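Local coordinates for protein amine Dehydrogenase (Pseudomonas putida, PDB 1JMX) that probably forms the beta-propeller subunit of a quinohemoprotein amine dehydrogenase, an enzyme that oxidises primary amines and hands the electrons on through heme c, at residues L7-P20 / P335-R349. Residues are numbered along the deposited sequence; the frame is centred on the assembly and turned at random.
Sequences LKAGHEYMIVTNYP and PGGDMSTTTPQVFIR
Leu7 meets two residues of 335-349: its CB lies at the edge of the Arg349 guanidinium, packed on the aliphatic chain, while CD2 reaches CZ of Phe347 in the ring plane, 3.7 Å away. Gly10 N donates one hydrogen bond to Arg349 O of the C-terminal carboxylate, at 3.1 Å and from above the carbonyl plane; the guanidinium folds back to its own OXT and also pairs with Asp73. The extended Glu12 side chain passes obliquely across Ile348 and Val346, CB 3.8 Å from Ile348 CD1, its OE2 hydrogen-bonded to Lys304 N. Tyr13 exchanges two backbone hydrogen bonds with Phe347, the N-H of Tyr13 meeting Phe347 O at 2.8 Å. With Phe347 CG between backbone N and carbonyl carbon (chi1 67°), Tyr13 CB sits over one face of the ring, a CH-pi contact 4.0 Å from the centroid and 29° off the ring normal; an alanine here would probably leave Leu7 CD2 and Tyr13 CB facing a gap. On the opposite sheet face Met14 CE presses tightly on Val346 CG2, at 3.5 Å. Ile15 pairs likewise with Gln345, so 345-348 adds antiparallel to 12-18 and completes a four-stranded blade from both chain ends, the Velcro closure of a beta-propeller. Val16 CG1 rests against Pro344. The Thr17 and Thr342 OG1 atoms stand 2.7 Å apart, with Thr17 OG1 also hydrogen-bonded to Gly46 O. At Tyr19, Ser340 CB approaches the ring edge, and the hydroxyl is hydrogen-bonded to an acidic side chain of the chain of another protein.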
loop_
_atom_site.group_PDB
_atom_site.type_symbol
_atom_site.label_atom_id
_atom_site.label_comp_id
_atom_site.label_asym_id
_atom_site.label_seq_id
_atom_site.Cartn_x
_atom_site.Cartn_y
_atom_site.Cartn_z
ATOM N N LEU B 7 20.573 -39.541 3.008
ATOM C CA LEU B 7 19.996 -39.703 1.680
ATOM C C LEU B 7 20.642 -40.848 0.903
ATOM O O LEU B 7 21.852 -41.073 0.990
ATOM C CB LEU B 7 20.097 -38.399 0.887
ATOM C CG LEU B 7 19.054 -37.310 1.166
ATOM C CD1 LEU B 7 18.953 -37.008 2.654
ATOM C CD2 LEU B 7 19.401 -36.066 0.376
ATOM N N LYS B 8 19.826 -41.573 0.147
ATOM C CA LYS B 8 20.308 -42.698 -0.641
ATOM C C LYS B 8 20.874 -42.280 -1.988
ATOM O O LYS B 8 20.313 -41.426 -2.670
ATOM C CB LYS B 8 19.187 -43.715 -0.836
ATOM C CG LYS B 8 18.576 -44.188 0.460
ATOM C CD LYS B 8 17.854 -45.504 0.282
ATOM C CE LYS B 8 17.172 -45.945 1.580
ATOM N NZ LYS B 8 18.125 -46.032 2.735
ATOM N N ALA B 9 21.986 -42.902 -2.366
ATOM C CA ALA B 9 22.651 -42.621 -3.636
ATOM C C ALA B 9 21.797 -43.052 -4.824
ATOM O O ALA B 9 21.091 -44.054 -4.753
ATOM C CB ALA B 9 23.997 -43.320 -3.681
ATOM N N GLY B 10 21.862 -42.286 -5.909
ATOM C CA GLY B 10 21.082 -42.605 -7.090
ATOM C C GLY B 10 19.631 -42.152 -6.995
ATOM O O GLY B 10 18.943 -42.055 -8.010
ATOM N N HIS B 11 19.156 -41.904 -5.776
ATOM C CA HIS B 11 17.786 -41.452 -5.556
ATOM C C HIS B 11 17.623 -39.973 -5.808
ATOM O O HIS B 11 18.479 -39.175 -5.440
ATOM C CB HIS B 11 17.344 -41.728 -4.126
ATOM C CG HIS B 11 16.975 -43.149 -3.874
ATOM N ND1 HIS B 11 16.028 -43.516 -2.947
ATOM C CD2 HIS B 11 17.447 -44.297 -4.409
ATOM C CE1 HIS B 11 15.934 -44.830 -2.912
ATOM N NE2 HIS B 11 16.787 -45.328 -3.790
ATOM N N GLU B 12 16.481 -39.617 -6.381
ATOM C CA GLU B 12 16.164 -38.229 -6.673
ATOM C C GLU B 12 15.514 -37.567 -5.462
ATOM O O GLU B 12 14.697 -38.177 -4.779
ATOM C CB GLU B 12 15.244 -38.154 -7.879
ATOM C CG GLU B 12 15.007 -36.747 -8.374
ATOM C CD GLU B 12 14.560 -36.731 -9.808
ATOM O OE1 GLU B 12 13.969 -37.733 -10.258
ATOM O OE2 GLU B 12 14.830 -35.730 -10.491
ATOM N N TYR B 13 15.886 -36.322 -5.197
ATOM C CA TYR B 13 15.352 -35.592 -4.058
ATOM C C TYR B 13 15.061 -34.152 -4.408
ATOM O O TYR B 13 15.540 -33.636 -5.419
ATOM C CB TYR B 13 16.331 -35.629 -2.888
ATOM C CG TYR B 13 16.536 -37.007 -2.306
ATOM C CD1 TYR B 13 17.683 -37.751 -2.602
ATOM C CD2 TYR B 13 15.589 -37.564 -1.452
ATOM C CE1 TYR B 13 17.878 -39.014 -2.057
ATOM C CE2 TYR B 13 15.774 -38.824 -0.903
ATOM C CZ TYR B 13 16.921 -39.544 -1.208
ATOM O OH TYR B 13 17.092 -40.787 -0.651
ATOM N N MET B 14 14.279 -33.506 -3.551
ATOM C CA MET B 14 13.907 -32.112 -3.737
ATOM C C MET B 14 13.918 -31.394 -2.404
ATOM O O MET B 14 13.387 -31.898 -1.418
ATOM C CB MET B 14 12.504 -32.003 -4.334
ATOM C CG MET B 14 11.962 -30.572 -4.399
ATOM S SD MET B 14 10.225 -30.503 -4.907
ATOM C CE MET B 14 10.444 -30.370 -6.632
ATOM N N ILE B 15 14.559 -30.235 -2.361
ATOM C CA ILE B 15 14.574 -29.468 -1.132
ATOM C C ILE B 15 13.681 -28.249 -1.267
ATOM O O ILE B 15 13.577 -27.649 -2.339
ATOM C CB ILE B 15 15.977 -29.016 -0.711
ATOM C CG1 ILE B 15 16.620 -28.148 -1.794
ATOM C CG2 ILE B 15 16.819 -30.217 -0.357
ATOM C CD1 ILE B 15 17.869 -27.420 -1.312
ATOM N N VAL B 16 12.992 -27.936 -0.178
ATOM C CA VAL B 16 12.105 -26.785 -0.111
ATOM C C VAL B 16 12.161 -26.254 1.311
ATOM O O VAL B 16 12.256 -27.020 2.265
ATOM C CB VAL B 16 10.613 -27.137 -0.446
ATOM C CG1 VAL B 16 10.452 -27.484 -1.909
ATOM C CG2 VAL B 16 10.109 -28.278 0.427
ATOM N N THR B 17 12.171 -24.939 1.451
ATOM C CA THR B 17 12.177 -24.363 2.781
ATOM C C THR B 17 10.746 -23.924 3.119
ATOM O O THR B 17 9.992 -23.468 2.265
ATOM C CB THR B 17 13.252 -23.260 2.948
ATOM O OG1 THR B 17 13.015 -22.195 2.023
ATOM C CG2 THR B 17 14.643 -23.851 2.697
ATOM N N ASN B 18 10.408 -24.104 4.384
ATOM C CA ASN B 18 9.088 -23.876 4.942
ATOM C C ASN B 18 9.209 -22.778 5.983
ATOM O O ASN B 18 10.238 -22.692 6.651
ATOM C CB ASN B 18 8.697 -25.199 5.584
ATOM C CG ASN B 18 7.341 -25.197 6.130
ATOM O OD1 ASN B 18 6.372 -25.407 5.413
ATOM N ND2 ASN B 18 7.244 -25.001 7.436
ATOM N N TYR B 19 8.105 -22.090 6.271
ATOM C CA TYR B 19 8.170 -20.959 7.188
ATOM C C TYR B 19 8.797 -20.935 8.558
ATOM O O TYR B 19 9.727 -20.115 8.750
ATOM C CB TYR B 19 6.908 -20.112 7.249
ATOM C CG TYR B 19 7.319 -18.658 7.220
ATOM C CD1 TYR B 19 7.256 -17.932 6.041
ATOM C CD2 TYR B 19 7.887 -18.043 8.347
ATOM C CE1 TYR B 19 7.745 -16.645 5.971
ATOM C CE2 TYR B 19 8.386 -16.757 8.286
ATOM C CZ TYR B 19 8.309 -16.065 7.092
ATOM O OH TYR B 19 8.792 -14.787 7.010
ATOM N N PRO B 20 8.310 -21.750 9.536
ATOM C CA PRO B 20 8.934 -21.696 10.875
ATOM C C PRO B 20 10.438 -21.459 10.660
ATOM O O PRO B 20 10.916 -20.330 10.807
ATOM C CB PRO B 20 8.593 -23.068 11.459
ATOM C CG PRO B 20 7.287 -23.370 10.841
ATOM C CD PRO B 20 7.467 -22.947 9.399
ATOM N N PRO B 335 5.194 -30.120 6.584
ATOM C CA PRO B 335 5.006 -29.778 7.995
ATOM C C PRO B 335 5.304 -28.278 8.176
ATOM O O PRO B 335 6.195 -27.739 7.516
ATOM C CB PRO B 335 6.064 -30.637 8.697
ATOM C CG PRO B 335 6.154 -31.835 7.825
ATOM C CD PRO B 335 6.151 -31.230 6.436
ATOM N N GLY B 336 4.545 -27.609 9.040
ATOM C CA GLY B 336 4.766 -26.193 9.277
ATOM C C GLY B 336 3.850 -25.251 8.517
ATOM O O GLY B 336 2.664 -25.518 8.369
ATOM N N GLY B 337 4.405 -24.152 8.018
ATOM C CA GLY B 337 3.593 -23.187 7.302
ATOM C C GLY B 337 3.992 -22.821 5.882
ATOM O O GLY B 337 4.441 -23.657 5.101
ATOM N N ASP B 338 3.816 -21.548 5.559
ATOM C CA ASP B 338 4.102 -21.018 4.236
ATOM C C ASP B 338 5.519 -21.166 3.689
ATOM O O ASP B 338 6.495 -20.924 4.395
ATOM C CB ASP B 338 3.719 -19.541 4.196
ATOM C CG ASP B 338 2.224 -19.314 4.343
ATOM O OD1 ASP B 338 1.508 -20.153 4.924
ATOM O OD2 ASP B 338 1.770 -18.268 3.867
ATOM N N MET B 339 5.607 -21.529 2.409
ATOM C CA MET B 339 6.874 -21.668 1.702
ATOM C C MET B 339 7.345 -20.283 1.271
ATOM O O MET B 339 8.528 -20.066 1.017
ATOM C CB MET B 339 6.707 -22.541 0.453
ATOM C CG MET B 339 6.712 -24.033 0.715
ATOM S SD MET B 339 6.747 -24.994 -0.804
ATOM C CE MET B 339 5.004 -25.356 -1.038
ATOM N N SER B 340 6.401 -19.353 1.165
ATOM C CA SER B 340 6.692 -17.990 0.750
ATOM C C SER B 340 7.480 -17.945 -0.572
ATOM O O SER B 340 7.098 -18.620 -1.530
ATOM C CB SER B 340 7.402 -17.236 1.867
ATOM O OG SER B 340 7.402 -15.857 1.583
ATOM N N THR B 341 8.592 -17.209 -0.617
ATOM C CA THR B 341 9.381 -17.091 -1.854
ATOM C C THR B 341 10.438 -18.167 -2.093
ATOM O O THR B 341 11.317 -17.985 -2.924
ATOM C CB THR B 341 10.066 -15.710 -1.979
ATOM O OG1 THR B 341 11.026 -15.550 -0.928
ATOM C CG2 THR B 341 9.034 -14.586 -1.917
ATOM N N THR B 342 10.340 -19.284 -1.377
ATOM C CA THR B 342 11.288 -20.393 -1.515
ATOM C C THR B 342 11.294 -20.987 -2.927
ATOM O O THR B 342 10.283 -20.946 -3.630
ATOM C CB THR B 342 10.947 -21.529 -0.518
ATOM O OG1 THR B 342 12.044 -22.440 -0.435
ATOM C CG2 THR B 342 9.726 -22.304 -0.981
ATOM N N THR B 343 12.435 -21.532 -3.340
ATOM C CA THR B 343 12.541 -22.164 -4.655
ATOM C C THR B 343 12.894 -23.656 -4.553
ATOM O O THR B 343 13.942 -24.027 -4.022
ATOM C CB THR B 343 13.495 -21.376 -5.645
ATOM O OG1 THR B 343 13.943 -22.236 -6.697
ATOM C CG2 THR B 343 14.667 -20.804 -4.955
ATOM N N PRO B 344 11.955 -24.532 -4.961
ATOM C CA PRO B 344 12.110 -25.988 -4.947
ATOM C C PRO B 344 13.293 -26.399 -5.817
ATOM O O PRO B 344 13.333 -26.092 -7.001
ATOM C CB PRO B 344 10.790 -26.470 -5.540
ATOM C CG PRO B 344 9.826 -25.424 -5.082
ATOM C CD PRO B 344 10.589 -24.169 -5.373
ATOM N N GLN B 345 14.232 -27.120 -5.219
ATOM C CA GLN B 345 15.455 -27.554 -5.894
ATOM C C GLN B 345 15.554 -29.087 -6.016
ATOM O O GLN B 345 15.550 -29.799 -5.010
ATOM C CB GLN B 345 16.642 -27.001 -5.105
ATOM C CG GLN B 345 17.625 -26.159 -5.878
ATOM C CD GLN B 345 17.004 -25.001 -6.621
ATOM O OE1 GLN B 345 17.066 -23.856 -6.181
ATOM N NE2 GLN B 345 16.484 -25.280 -7.801
ATOM N N VAL B 346 15.659 -29.579 -7.252
ATOM C CA VAL B 346 15.738 -31.016 -7.535
ATOM C C VAL B 346 17.176 -31.489 -7.847
ATOM O O VAL B 346 17.905 -30.839 -8.604
ATOM C CB VAL B 346 14.774 -31.398 -8.710
ATOM C CG1 VAL B 346 14.772 -32.899 -8.952
ATOM C CG2 VAL B 346 13.368 -30.932 -8.406
ATOM N N PHE B 347 17.567 -32.626 -7.269
ATOM C CA PHE B 347 18.911 -33.184 -7.468
ATOM C C PHE B 347 18.947 -34.694 -7.253
ATOM O O PHE B 347 18.061 -35.252 -6.612
ATOM C CB PHE B 347 19.912 -32.530 -6.499
ATOM C CG PHE B 347 19.667 -32.865 -5.047
ATOM C CD1 PHE B 347 20.370 -33.896 -4.428
ATOM C CD2 PHE B 347 18.713 -32.171 -4.306
ATOM C CE1 PHE B 347 20.119 -34.232 -3.096
ATOM C CE2 PHE B 347 18.457 -32.499 -2.979
ATOM C CZ PHE B 347 19.159 -33.531 -2.375
ATOM N N ILE B 348 19.976 -35.341 -7.800
ATOM C CA ILE B 348 20.183 -36.783 -7.638
ATOM C C ILE B 348 21.304 -36.917 -6.595
ATOM O O ILE B 348 22.410 -36.395 -6.791
ATOM C CB ILE B 348 20.665 -37.473 -8.949
ATOM C CG1 ILE B 348 19.729 -37.163 -10.121
ATOM C CG2 ILE B 348 20.774 -38.978 -8.736
ATOM C CD1 ILE B 348 18.393 -37.818 -10.037
ATOM N N ARG B 349 20.997 -37.589 -5.485
ATOM C CA ARG B 349 21.942 -37.790 -4.389
ATOM C C ARG B 349 23.190 -38.584 -4.780
ATOM O O ARG B 349 23.102 -39.466 -5.669
ATOM C CB ARG B 349 21.234 -38.475 -3.220
ATOM C CG ARG B 349 22.116 -38.756 -2.029
ATOM C CD ARG B 349 22.675 -37.467 -1.467
ATOM N NE ARG B 349 23.575 -37.728 -0.356
ATOM C CZ ARG B 349 24.882 -37.924 -0.484
ATOM N NH1 ARG B 349 25.455 -37.884 -1.681
ATOM N NH2 ARG B 349 25.613 -38.173 0.594
ATOM O OXT ARG B 349 24.253 -38.302 -4.191
#